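PDB 2ZB9: putative transcriptional regulator from Streptomyces coelicolor, which probably binds cis-regulatory DNA through a helix-turn-helix motif and controls transcription as a TetR-family regulator. Local coordinates for residues D94-L99 and A192-L197; E146-A151 and V165-L170; A26-A31 and E47-V52. All blocks are in the same frame, centred on the assembly; numbering follows the deposited sequence.

Interaction 1: D94-L99 and A192-L197; sequences DLLAQL and ALVTNL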
ATOM      1  N   ASP A  94      10.566  19.875  -6.174  1.00 28.20           N
ATOM      2  CA  ASP A  94       9.359  19.447  -6.878  1.00 28.00           C
ATOM      3  C   ASP A  94       8.728  18.216  -6.231  1.00 27.69           C
ATOM      4  O   ASP A  94       7.509  18.149  -6.059  1.00 26.47           O
ATOM      5  CB  ASP A  94       9.670  19.161  -8.351  1.00 28.41           C
ATOM      6  CG  ASP A  94      10.202  20.381  -9.086  1.00 29.82           C
ATOM      7  OD1 ASP A  94      10.000  21.517  -8.599  1.00 31.79           O
ATOM      8  OD2 ASP A  94      10.810  20.208 -10.162  1.00 30.27           O
ATOM      9  N   LEU A  95       9.564  17.249  -5.866  1.00 28.28           N
ATOM     10  CA  LEU A  95       9.091  16.026  -5.225  1.00 30.30           C
ATOM     11  C   LEU A  95       8.413  16.357  -3.886  1.00 29.43           C
ATOM     12  O   LEU A  95       7.356  15.806  -3.563  1.00 28.54           O
ATOM     13  CB  LEU A  95      10.272  15.070  -5.013  1.00 32.22           C
ATOM     14  CG  LEU A  95      10.213  13.619  -5.518  1.00 35.72           C
ATOM     15  CD1 LEU A  95       9.477  13.511  -6.848  1.00 33.85           C
ATOM     16  CD2 LEU A  95      11.642  13.102  -5.663  1.00 34.17           C
ATOM     17  N   LEU A  96       9.009  17.263  -3.113  1.00 29.19           N
ATOM     18  CA  LEU A  96       8.430  17.657  -1.825  1.00 29.08           C
ATOM     19  C   LEU A  96       7.092  18.343  -2.060  1.00 27.54           C
ATOM     20  O   LEU A  96       6.116  18.079  -1.362  1.00 31.33           O
ATOM     21  CB  LEU A  96       9.348  18.625  -1.065  1.00 29.89           C
ATOM     22  CG  LEU A  96      10.349  18.207   0.025  1.00 32.72           C
ATOM     23  CD1 LEU A  96      10.085  16.790   0.526  1.00 29.58           C
ATOM     24  CD2 LEU A  96      11.750  18.332  -0.525  1.00 33.14           C
ATOM     25  N   ALA A  97       7.042  19.224  -3.049  1.00 27.92           N
ATOM     26  CA  ALA A  97       5.802  19.938  -3.352  1.00 28.10           C
ATOM     27  C   ALA A  97       4.688  18.991  -3.782  1.00 26.08           C
ATOM     28  O   ALA A  97       3.547  19.144  -3.359  1.00 27.24           O
ATOM     29  CB  ALA A  97       6.045  20.981  -4.440  1.00 26.35           C
ATOM     30  N   GLN A  98       5.015  18.007  -4.613  1.00 25.37           N
ATOM     31  CA  GLN A  98       4.000  17.063  -5.084  1.00 24.90           C
ATOM     32  C   GLN A  98       3.554  16.110  -3.974  1.00 25.34           C
ATOM     33  O   GLN A  98       2.365  15.854  -3.826  1.00 27.06           O
ATOM     34  CB  GLN A  98       4.531  16.273  -6.288  1.00 23.74           C
ATOM     35  CG  GLN A  98       3.469  15.587  -7.151  1.00 23.62           C
ATOM     36  CD  GLN A  98       2.829  14.389  -6.480  1.00 24.69           C
ATOM     37  OE1 GLN A  98       3.425  13.763  -5.608  1.00 24.72           O
ATOM     38  NE2 GLN A  98       1.616  14.047  -6.905  1.00 24.95           N
ATOM     39  N   LEU A  99       4.499  15.587  -3.197  1.00 26.20           N
ATOM     40  CA  LEU A  99       4.153  14.672  -2.107  1.00 26.71           C
ATOM     41  C   LEU A  99       3.293  15.379  -1.055  1.00 27.88           C
ATOM     42  O   LEU A  99       2.438  14.752  -0.425  1.00 27.68           O
ATOM     43  CB  LEU A  99       5.406  14.107  -1.417  1.00 26.44           C
ATOM     44  CG  LEU A  99       6.031  12.748  -1.770  1.00 29.32           C
ATOM     45  CD1 LEU A  99       4.937  11.725  -2.078  1.00 27.73           C
ATOM     46  CD2 LEU A  99       6.964  12.895  -2.943  1.00 28.12           C
ATOM     47  N   ALA A 192      10.939  13.185   5.231  1.00 25.41           N
ATOM     48  CA  ALA A 192      11.904  12.110   5.460  1.00 27.23           C
ATOM     49  C   ALA A 192      11.954  11.121   4.293  1.00 26.45           C
ATOM     50  O   ALA A 192      13.015  10.585   3.966  1.00 27.12           O
ATOM     51  CB  ALA A 192      11.573  11.370   6.764  1.00 26.50           C
ATOM     52  N   LEU A 193      10.809  10.875   3.667  1.00 26.33           N
ATOM     53  CA  LEU A 193      10.754   9.950   2.538  1.00 27.61           C
ATOM     54  C   LEU A 193      11.685  10.415   1.427  1.00 26.50           C
ATOM     55  O   LEU A 193      12.418   9.620   0.851  1.00 26.42           O
ATOM     56  CB  LEU A 193       9.335   9.853   1.976  1.00 27.33           C
ATOM     57  CG  LEU A 193       8.239   9.194   2.816  1.00 30.40           C
ATOM     58  CD1 LEU A 193       6.919   9.280   2.036  1.00 30.15           C
ATOM     59  CD2 LEU A 193       8.593   7.738   3.107  1.00 30.33           C
ATOM     60  N   VAL A 194      11.650  11.710   1.131  1.00 28.22           N
ATOM     61  CA  VAL A 194      12.482  12.277   0.073  1.00 28.09           C
ATOM     62  C   VAL A 194      13.962  12.391   0.451  1.00 29.16           C
ATOM     63  O   VAL A 194      14.834  12.031  -0.337  1.00 29.36           O
ATOM     64  CB  VAL A 194      11.960  13.667  -0.341  1.00 29.16           C
ATOM     65  CG1 VAL A 194      12.827  14.252  -1.447  1.00 28.04           C
ATOM     66  CG2 VAL A 194      10.514  13.555  -0.798  1.00 26.90           C
ATOM     67  N   THR A 195      14.254  12.881   1.652  1.00 28.98           N
ATOM     68  CA  THR A 195      15.651  13.026   2.051  1.00 31.77           C
ATOM     69  C   THR A 195      16.355  11.673   2.169  1.00 29.65           C
ATOM     70  O   THR A 195      17.507  11.540   1.769  1.00 28.98           O
ATOM     71  CB  THR A 195      15.798  13.801   3.387  1.00 32.72           C
ATOM     72  OG1 THR A 195      15.302  13.007   4.468  1.00 39.26           O
ATOM     73  CG2 THR A 195      15.020  15.106   3.329  1.00 33.23           C
ATOM     74  N   ASN A 196      15.668  10.672   2.715  1.00 28.95           N
ATOM     75  CA  ASN A 196      16.260   9.340   2.854  1.00 28.11           C
ATOM     76  C   ASN A 196      16.698   8.803   1.505  1.00 28.07           C
ATOM     77  O   ASN A 196      17.810   8.307   1.341  1.00 29.41           O
ATOM     78  CB  ASN A 196      15.263   8.350   3.453  1.00 26.79           C
ATOM     79  CG  ASN A 196      15.012   8.585   4.921  1.00 30.43           C
ATOM     80  OD1 ASN A 196      15.805   9.231   5.602  1.00 30.95           O
ATOM     81  ND2 ASN A 196      13.913   8.035   5.429  1.00 27.96           N
ATOM     82  N   LEU A 197      15.800   8.917   0.538  1.00 29.83           N
ATOM     83  CA  LEU A 197      16.034   8.429  -0.807  1.00 31.23           C
ATOM     84  C   LEU A 197      17.102   9.206  -1.565  1.00 32.55           C
ATOM     85  O   LEU A 197      18.036   8.620  -2.112  1.00 34.37           O
ATOM     86  CB  LEU A 197      14.716   8.472  -1.568  1.00 31.62           C
ATOM     87  CG  LEU A 197      14.297   7.234  -2.349  1.00 34.61           C
ATOM     88  CD1 LEU A 197      14.731   5.957  -1.643  1.00 32.21           C
ATOM     89  CD2 LEU A 197      12.787   7.291  -2.515  1.00 32.75           C
TER

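Interaction 2: E146-A151 and V165-L170; sequences ERLRHA and VLVDQL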
ATOM      1  N   GLU A 146       7.744   9.613 -15.071  1.00 30.50           N
ATOM      2  CA  GLU A 146       8.144  10.586 -16.077  1.00 31.81           C
ATOM      3  C   GLU A 146       8.925  11.738 -15.450  1.00 29.07           C
ATOM      4  O   GLU A 146       9.968  12.147 -15.960  1.00 27.36           O
ATOM      5  CB  GLU A 146       6.903  11.113 -16.785  1.00 36.71           C
ATOM      6  CG  GLU A 146       7.160  11.894 -18.044  1.00 45.15           C
ATOM      7  CD  GLU A 146       5.967  11.817 -18.974  1.00 54.40           C
ATOM      8  OE1 GLU A 146       5.776  10.750 -19.611  1.00 57.65           O
ATOM      9  OE2 GLU A 146       5.211  12.811 -19.049  1.00 57.51           O
ATOM     10  N   ARG A 147       8.417  12.269 -14.346  1.00 26.69           N
ATOM     11  CA  ARG A 147       9.102  13.360 -13.666  1.00 27.37           C
ATOM     12  C   ARG A 147      10.473  12.866 -13.202  1.00 27.96           C
ATOM     13  O   ARG A 147      11.479  13.556 -13.358  1.00 28.08           O
ATOM     14  CB  ARG A 147       8.294  13.834 -12.453  1.00 24.67           C
ATOM     15  CG  ARG A 147       9.005  14.907 -11.637  1.00 25.17           C
ATOM     16  CD  ARG A 147       9.251  16.158 -12.481  1.00 26.44           C
ATOM     17  NE  ARG A 147      10.064  17.157 -11.794  1.00 24.25           N
ATOM     18  CZ  ARG A 147      11.393  17.206 -11.836  1.00 26.07           C
ATOM     19  NH1 ARG A 147      12.075  16.310 -12.536  1.00 23.67           N
ATOM     20  NH2 ARG A 147      12.044  18.161 -11.185  1.00 24.11           N
ATOM     21  N   LEU A 148      10.499  11.661 -12.640  1.00 28.54           N
ATOM     22  CA  LEU A 148      11.734  11.050 -12.147  1.00 27.97           C
ATOM     23  C   LEU A 148      12.762  10.812 -13.259  1.00 27.82           C
ATOM     24  O   LEU A 148      13.951  11.088 -13.082  1.00 26.23           O
ATOM     25  CB  LEU A 148      11.404   9.735 -11.429  1.00 27.77           C
ATOM     26  CG  LEU A 148      11.161   9.782  -9.913  1.00 31.82           C
ATOM     27  CD1 LEU A 148      10.685  11.150  -9.477  1.00 32.14           C
ATOM     28  CD2 LEU A 148      10.168   8.700  -9.520  1.00 28.17           C
ATOM     29  N   ARG A 149      12.311  10.297 -14.399  1.00 26.86           N
ATOM     30  CA  ARG A 149      13.224  10.067 -15.513  1.00 31.08           C
ATOM     31  C   ARG A 149      13.791  11.393 -16.011  1.00 29.79           C
ATOM     32  O   ARG A 149      14.948  11.461 -16.438  1.00 30.93           O
ATOM     33  CB  ARG A 149      12.524   9.358 -16.680  1.00 32.72           C
ATOM     34  CG  ARG A 149      12.310   7.863 -16.493  1.00 38.93           C
ATOM     35  CD  ARG A 149      12.097   7.193 -17.849  1.00 42.19           C
ATOM     36  NE  ARG A 149      10.942   7.742 -18.558  1.00 46.90           N
ATOM     37  CZ  ARG A 149       9.679   7.408 -18.300  1.00 47.69           C
ATOM     38  NH1 ARG A 149       9.408   6.520 -17.353  1.00 46.27           N
ATOM     39  NH2 ARG A 149       8.686   7.966 -18.984  1.00 48.24           N
ATOM     40  N   HIS A 150      12.981  12.446 -15.967  1.00 28.79           N
ATOM     41  CA  HIS A 150      13.446  13.756 -16.413  1.00 30.02           C
ATOM     42  C   HIS A 150      14.607  14.191 -15.521  1.00 27.71           C
ATOM     43  O   HIS A 150      15.629  14.658 -16.010  1.00 28.37           O
ATOM     44  CB  HIS A 150      12.311  14.787 -16.361  1.00 31.20           C
ATOM     45  CG  HIS A 150      12.674  16.115 -16.952  1.00 34.66           C
ATOM     46  ND1 HIS A 150      13.295  16.241 -18.178  1.00 37.70           N
ATOM     47  CD2 HIS A 150      12.492  17.375 -16.494  1.00 34.64           C
ATOM     48  CE1 HIS A 150      13.478  17.521 -18.448  1.00 33.81           C
ATOM     49  NE2 HIS A 150      12.999  18.230 -17.442  1.00 34.00           N
ATOM     50  N   ALA A 151      14.453  14.022 -14.212  1.00 26.58           N
ATOM     51  CA  ALA A 151      15.515  14.377 -13.277  1.00 27.07           C
ATOM     52  C   ALA A 151      16.748  13.532 -13.585  1.00 27.38           C
ATOM     53  O   ALA A 151      17.873  14.025 -13.535  1.00 29.63           O
ATOM     54  CB  ALA A 151      15.057  14.130 -11.843  1.00 25.90           C
ATOM     55  N   VAL A 165      10.918   1.793  -9.095  1.00 30.04           N
ATOM     56  CA  VAL A 165      11.137   1.380  -7.713  1.00 27.15           C
ATOM     57  C   VAL A 165      10.930   2.594  -6.811  1.00 27.37           C
ATOM     58  O   VAL A 165      10.322   2.493  -5.750  1.00 29.31           O
ATOM     59  CB  VAL A 165      12.577   0.829  -7.491  1.00 26.03           C
ATOM     60  CG1 VAL A 165      12.775   0.455  -6.004  1.00 24.14           C
ATOM     61  CG2 VAL A 165      12.822  -0.387  -8.384  1.00 22.71           C
ATOM     62  N   LEU A 166      11.444   3.746  -7.236  1.00 28.00           N
ATOM     63  CA  LEU A 166      11.310   4.972  -6.446  1.00 28.64           C
ATOM     64  C   LEU A 166       9.843   5.279  -6.181  1.00 28.07           C
ATOM     65  O   LEU A 166       9.471   5.680  -5.082  1.00 26.64           O
ATOM     66  CB  LEU A 166      11.949   6.157  -7.173  1.00 27.62           C
ATOM     67  CG  LEU A 166      13.439   6.055  -7.504  1.00 31.81           C
ATOM     68  CD1 LEU A 166      13.882   7.334  -8.209  1.00 32.21           C
ATOM     69  CD2 LEU A 166      14.250   5.851  -6.218  1.00 32.25           C
ATOM     70  N   VAL A 167       9.011   5.095  -7.199  1.00 27.00           N
ATOM     71  CA  VAL A 167       7.587   5.342  -7.049  1.00 25.77           C
ATOM     72  C   VAL A 167       7.034   4.628  -5.814  1.00 25.31           C
ATOM     73  O   VAL A 167       6.271   5.204  -5.040  1.00 25.42           O
ATOM     74  CB  VAL A 167       6.808   4.868  -8.297  1.00 25.07           C
ATOM     75  CG1 VAL A 167       5.311   5.010  -8.055  1.00 26.03           C
ATOM     76  CG2 VAL A 167       7.231   5.681  -9.521  1.00 22.62           C
ATOM     77  N   ASP A 168       7.420   3.370  -5.625  1.00 25.18           N
ATOM     78  CA  ASP A 168       6.944   2.603  -4.479  1.00 24.97           C
ATOM     79  C   ASP A 168       7.572   3.041  -3.167  1.00 25.09           C
ATOM     80  O   ASP A 168       7.001   2.822  -2.102  1.00 26.39           O
ATOM     81  CB  ASP A 168       7.215   1.117  -4.701  1.00 28.11           C
ATOM     82  CG  ASP A 168       6.404   0.554  -5.847  1.00 33.45           C
ATOM     83  OD1 ASP A 168       5.159   0.473  -5.706  1.00 30.97           O
ATOM     84  OD2 ASP A 168       7.009   0.209  -6.884  1.00 33.58           O
ATOM     85  N   GLN A 169       8.749   3.654  -3.237  1.00 24.42           N
ATOM     86  CA  GLN A 169       9.413   4.102  -2.021  1.00 27.25           C
ATOM     87  C   GLN A 169       9.000   5.501  -1.594  1.00 27.03           C
ATOM     88  O   GLN A 169       9.433   5.995  -0.551  1.00 26.94           O
ATOM     89  CB  GLN A 169      10.931   3.997  -2.182  1.00 27.11           C
ATOM     90  CG  GLN A 169      11.394   2.544  -2.239  1.00 24.34           C
ATOM     91  CD  GLN A 169      12.898   2.407  -2.291  1.00 24.33           C
ATOM     92  OE1 GLN A 169      13.525   2.736  -3.289  1.00 23.96           O
ATOM     93  NE2 GLN A 169      13.483   1.921  -1.207  1.00 22.74           N
ATOM     94  N   LEU A 170       8.161   6.138  -2.405  1.00 25.35           N
ATOM     95  CA  LEU A 170       7.639   7.460  -2.080  1.00 26.59           C
ATOM     96  C   LEU A 170       6.137   7.325  -1.852  1.00 24.30           C
ATOM     97  O   LEU A 170       5.685   7.168  -0.725  1.00 24.49           O
ATOM     98  CB  LEU A 170       7.883   8.463  -3.214  1.00 29.84           C
ATOM     99  CG  LEU A 170       9.227   9.175  -3.372  1.00 34.77           C
ATOM    100  CD1 LEU A 170       9.838   9.451  -2.005  1.00 34.60           C
ATOM    101  CD2 LEU A 170      10.151   8.339  -4.207  1.00 35.90           C
TER

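Interaction 3: A26-A31 and E47-V52; sequences AEVLHA and ERVARV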
ATOM      1  N   ALA A  26     -16.157  15.501 -20.603  1.00 37.81           N
ATOM      2  CA  ALA A  26     -15.522  16.334 -19.576  1.00 38.58           C
ATOM      3  C   ALA A  26     -16.540  16.861 -18.570  1.00 38.56           C
ATOM      4  O   ALA A  26     -16.293  16.839 -17.364  1.00 39.66           O
ATOM      5  CB  ALA A  26     -14.778  17.501 -20.224  1.00 36.99           C
ATOM      6  N   GLU A  27     -17.678  17.340 -19.067  1.00 36.89           N
ATOM      7  CA  GLU A  27     -18.730  17.854 -18.193  1.00 36.79           C
ATOM      8  C   GLU A  27     -19.224  16.765 -17.252  1.00 36.17           C
ATOM      9  O   GLU A  27     -19.439  17.005 -16.059  1.00 36.47           O
ATOM     10  CB  GLU A  27     -19.911  18.376 -19.017  1.00 38.46           C
ATOM     11  CG  GLU A  27     -19.764  19.806 -19.506  1.00 39.65           C
ATOM     12  CD  GLU A  27     -20.867  20.213 -20.469  1.00 40.25           C
ATOM     13  OE1 GLU A  27     -22.056  19.936 -20.183  1.00 37.89           O
ATOM     14  OE2 GLU A  27     -20.544  20.819 -21.514  1.00 44.34           O
ATOM     15  N   VAL A  28     -19.422  15.568 -17.794  1.00 34.80           N
ATOM     16  CA  VAL A  28     -19.888  14.445 -16.989  1.00 33.43           C
ATOM     17  C   VAL A  28     -18.836  14.110 -15.938  1.00 32.14           C
ATOM     18  O   VAL A  28     -19.148  13.972 -14.757  1.00 32.79           O
ATOM     19  CB  VAL A  28     -20.147  13.201 -17.869  1.00 32.98           C
ATOM     20  CG1 VAL A  28     -20.514  12.006 -16.996  1.00 32.85           C
ATOM     21  CG2 VAL A  28     -21.259  13.494 -18.858  1.00 32.48           C
ATOM     22  N   LEU A  29     -17.588  13.989 -16.377  1.00 32.52           N
ATOM     23  CA  LEU A  29     -16.480  13.677 -15.478  1.00 33.99           C
ATOM     24  C   LEU A  29     -16.387  14.744 -14.381  1.00 34.33           C
ATOM     25  O   LEU A  29     -16.087  14.446 -13.222  1.00 33.26           O
ATOM     26  CB  LEU A  29     -15.184  13.603 -16.289  1.00 36.88           C
ATOM     27  CG  LEU A  29     -14.313  12.343 -16.211  1.00 38.69           C
ATOM     28  CD1 LEU A  29     -15.150  11.100 -16.002  1.00 36.19           C
ATOM     29  CD2 LEU A  29     -13.496  12.242 -17.485  1.00 38.07           C
ATOM     30  N   HIS A  30     -16.663  15.992 -14.740  1.00 36.28           N
ATOM     31  CA  HIS A  30     -16.633  17.069 -13.757  1.00 36.90           C
ATOM     32  C   HIS A  30     -17.749  16.838 -12.740  1.00 36.06           C
ATOM     33  O   HIS A  30     -17.552  17.008 -11.535  1.00 34.16           O
ATOM     34  CB  HIS A  30     -16.843  18.427 -14.425  1.00 39.70           C
ATOM     35  CG  HIS A  30     -16.891  19.565 -13.453  1.00 41.44           C
ATOM     36  ND1 HIS A  30     -15.760  20.103 -12.880  1.00 43.16           N
ATOM     37  CD2 HIS A  30     -17.939  20.228 -12.910  1.00 42.42           C
ATOM     38  CE1 HIS A  30     -16.107  21.049 -12.026  1.00 41.87           C
ATOM     39  NE2 HIS A  30     -17.424  21.145 -12.024  1.00 43.09           N
ATOM     40  N   ALA A  31     -18.926  16.450 -13.225  1.00 33.31           N
ATOM     41  CA  ALA A  31     -20.050  16.198 -12.331  1.00 32.35           C
ATOM     42  C   ALA A  31     -19.724  15.024 -11.415  1.00 30.94           C
ATOM     43  O   ALA A  31     -20.053  15.049 -10.231  1.00 30.81           O
ATOM     44  CB  ALA A  31     -21.316  15.901 -13.131  1.00 31.93           C
ATOM     45  N   GLU A  47     -27.698   7.156 -12.416  1.00 37.88           N
ATOM     46  CA  GLU A  47     -28.941   7.928 -12.449  1.00 39.36           C
ATOM     47  C   GLU A  47     -28.723   9.337 -11.910  1.00 38.59           C
ATOM     48  O   GLU A  47     -29.303  10.305 -12.403  1.00 38.89           O
ATOM     49  CB  GLU A  47     -30.018   7.233 -11.607  1.00 43.30           C
ATOM     50  CG  GLU A  47     -31.159   6.613 -12.404  1.00 50.73           C
ATOM     51  CD  GLU A  47     -31.215   5.096 -12.292  1.00 55.83           C
ATOM     52  OE1 GLU A  47     -32.217   4.497 -12.751  1.00 58.87           O
ATOM     53  OE2 GLU A  47     -30.258   4.499 -11.751  1.00 57.13           O
ATOM     54  N   ARG A  48     -27.882   9.441 -10.890  1.00 36.53           N
ATOM     55  CA  ARG A  48     -27.573  10.718 -10.264  1.00 36.43           C
ATOM     56  C   ARG A  48     -26.712  11.572 -11.201  1.00 34.36           C
ATOM     57  O   ARG A  48     -26.949  12.770 -11.371  1.00 32.92           O
ATOM     58  CB  ARG A  48     -26.841  10.456  -8.943  1.00 38.82           C
ATOM     59  CG  ARG A  48     -26.509  11.682  -8.120  1.00 42.63           C
ATOM     60  CD  ARG A  48     -27.685  12.181  -7.303  1.00 40.87           C
ATOM     61  NE  ARG A  48     -27.294  13.343  -6.512  1.00 39.01           N
ATOM     62  CZ  ARG A  48     -26.696  13.287  -5.326  1.00 40.13           C
ATOM     63  NH1 ARG A  48     -26.419  12.117  -4.766  1.00 37.06           N
ATOM     64  NH2 ARG A  48     -26.354  14.413  -4.708  1.00 39.75           N
ATOM     65  N   VAL A  49     -25.707  10.951 -11.809  1.00 32.79           N
ATOM     66  CA  VAL A  49     -24.827  11.656 -12.736  1.00 31.09           C
ATOM     67  C   VAL A  49     -25.604  12.116 -13.970  1.00 32.93           C
ATOM     68  O   VAL A  49     -25.418  13.234 -14.458  1.00 34.19           O
ATOM     69  CB  VAL A  49     -23.658  10.748 -13.195  1.00 29.57           C
ATOM     70  CG1 VAL A  49     -22.876  11.426 -14.322  1.00 25.18           C
ATOM     71  CG2 VAL A  49     -22.741  10.446 -12.010  1.00 26.80           C
ATOM     72  N   ALA A  50     -26.474  11.250 -14.477  1.00 32.90           N
ATOM     73  CA  ALA A  50     -27.263  11.588 -15.652  1.00 33.03           C
ATOM     74  C   ALA A  50     -28.171  12.783 -15.368  1.00 33.85           C
ATOM     75  O   ALA A  50     -28.308  13.671 -16.204  1.00 34.14           O
ATOM     76  CB  ALA A  50     -28.093  10.392 -16.085  1.00 32.32           C
ATOM     77  N   ARG A  51     -28.781  12.808 -14.187  1.00 34.63           N
ATOM     78  CA  ARG A  51     -29.677  13.901 -13.821  1.00 37.52           C
ATOM     79  C   ARG A  51     -28.926  15.214 -13.667  1.00 38.66           C
ATOM     80  O   ARG A  51     -29.354  16.250 -14.166  1.00 38.66           O
ATOM     81  CB  ARG A  51     -30.409  13.582 -12.510  1.00 39.39           C
ATOM     82  CG  ARG A  51     -31.413  14.658 -12.087  1.00 43.99           C
ATOM     83  CD  ARG A  51     -32.239  14.241 -10.874  1.00 45.29           C
ATOM     84  NE  ARG A  51     -31.422  14.080  -9.673  1.00 48.32           N
ATOM     85  CZ  ARG A  51     -30.853  15.084  -9.013  1.00 49.89           C
ATOM     86  NH1 ARG A  51     -31.007  16.335  -9.429  1.00 49.63           N
ATOM     87  NH2 ARG A  51     -30.118  14.833  -7.936  1.00 50.24           N
ATOM     88  N   VAL A  52     -27.796  15.153 -12.976  1.00 39.30           N
ATOM     89  CA  VAL A  52     -26.971  16.322 -12.716  1.00 39.48           C
ATOM     90  C   VAL A  52     -26.299  16.910 -13.955  1.00 38.94           C
ATOM     91  O   VAL A  52     -26.151  18.129 -14.070  1.00 38.36           O
ATOM     92  CB  VAL A  52     -25.873  15.983 -11.682  1.00 41.35           C
ATOM     93  CG1 VAL A  52     -24.980  17.178 -11.458  1.00 40.99           C
ATOM     94  CG2 VAL A  52     -26.517  15.550 -10.369  1.00 43.81           C
TER

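Interaction 1: D94-L99 and A192-L197
The 2.9 Å backbone bond from L99 N to L95 O fastens together two of the three leucines that close on V194. The third, L96, lies in the same turn and makes the tightest contact across the helices: its CD1 comes within 3.5 Å of V194 CG2 and also sits 3.7 Å from V194 CB, so one methyl rests against the root of the valine as well as its branch. In the model L96 has chi2 near -15°, which places CD1 almost eclipsed with its own CA; together with an off-staggered chi1 this strained torsion brings the methyl inward, so its exact placement is less certain. V194 answers with both branches. CG1 is anti to the backbone N (chi1 -180°) and faces L95, 4.5 Å from L95 CB, while CG2, beside the backbone N, takes L96 and, more loosely, L99 CD2 at 4.2 Å. V194 is the one residue of its segment that all three leucines touch, and only van der Waals contact joins the segments. Their axes run roughly antiparallel, at 152°, and approach to 10.1 Å. On its far side helix 91-108 is tied down by polar groups: D94 makes a salt bridge with R147 of helix 126-153 and a hydrogen bond with T88, and Q98 bonds to W171. Helix 187-199 in turn lies between helix 91-108 and the second subunit, whose Q169 bonds to L193 O and N196 ND2; L193 and L197 also pack on helix 163-179, within the C-terminal domain, which binds ligands in TetR-family relatives.

Interaction 2: E146-A151 and V165-L170
Either side of L148, which reaches across to L166 and V167, two arginines lay their guanidinium groups along their own helix. R149 sets one face over E146 CA, 3.9 Å above the plane and offset toward the rim, while R147 has A151 N at its edge, in the plane of the group. Neither arginine meets the 165-170 segment; the crossing is left to L148. Its CD2 does most of the touching, lying 3.9 Å from L166 CB and 4.2 Å from V167 CG2, so that this one methyl spans two consecutive residues of the other helix. Behind it, L148 CG stands 4.0 Å from L166 CD1, and the two leucines pass each other at a slant, with CD1 of L166 passing across the fork of L148. In L166, CG is anti to the carbonyl carbon (chi1 -59°) and CD1 then extends toward the fork. V167 takes part through CG2, with less area than L166. The backbones stay well apart, with the CA atoms of L148 and L166 8.3 Å from each other, and buried aliphatic side chains fill the interval. L148 also packs on L95 of helix 91-108, and R147 bonds to P86 O in the preceding loop. Helix 163-179 also meets the second subunit, where D168 pairs with R177 of that subunit while holding R141 of its own chain. The contact therefore joins helix 126-153 to a helix of the dimer interface, with helix 187-199 packed beside L166 through L197.

Interaction 3: A26-A31 and E47-V52
V28 and V49 both hold CG1 anti to the backbone N, with chi1 at 175° and 171°, and these torsions bring the two CG1 methyls together at 3.6 Å. The side chains cross at about a right angle, so the meeting is methyl against methyl, without broad overlap. One turn further along each helix, A31 CB lies 4.2 Å from V52 CG1. A31 has little bulk, which suits the close passage of the backbones here: A31 CA and V49 CA are 6.6 Å apart. The partner helix, 46-53, is the first helix of the predicted helix-turn-helix motif, and helix 20-39 packs against it. L60, from the second helix of the motif, touches both V28 and V49, and L70 of helix 67-83 also packs on V49. Two salt bridges lie nearby: R48 with E39, and E47 with K57. Apart from the exposed V52, the touching residues are buried. Such chemistry, small aliphatic groups meeting without polar links across the two segments, is consistent with apolar packing setting much of the spacing, with R48-E39 adding a polar tie between the same two helices.

In the fold
All three contacts are aliphatic but serve different parts of the chain. Interactions 1 and 2 lie in the C-terminal domain, their centres 11 Å apart, and touch; both are largely buried, interaction 2 entirely so, and both border the second subunit. They share no helix, but helices 163-179 and 187-199 are consecutive and pack together where the two meet. Interaction 3 belongs to the predicted DNA-binding region on the opposite side of the chain's centre, its nearest atoms about 19 Å from either other contact; one residue is exposed, and the second subunit does not touch it. Leucines dominate the first two; in interaction 3 valine and alanine accompany a CA approach only slightly closer than that of interaction 1.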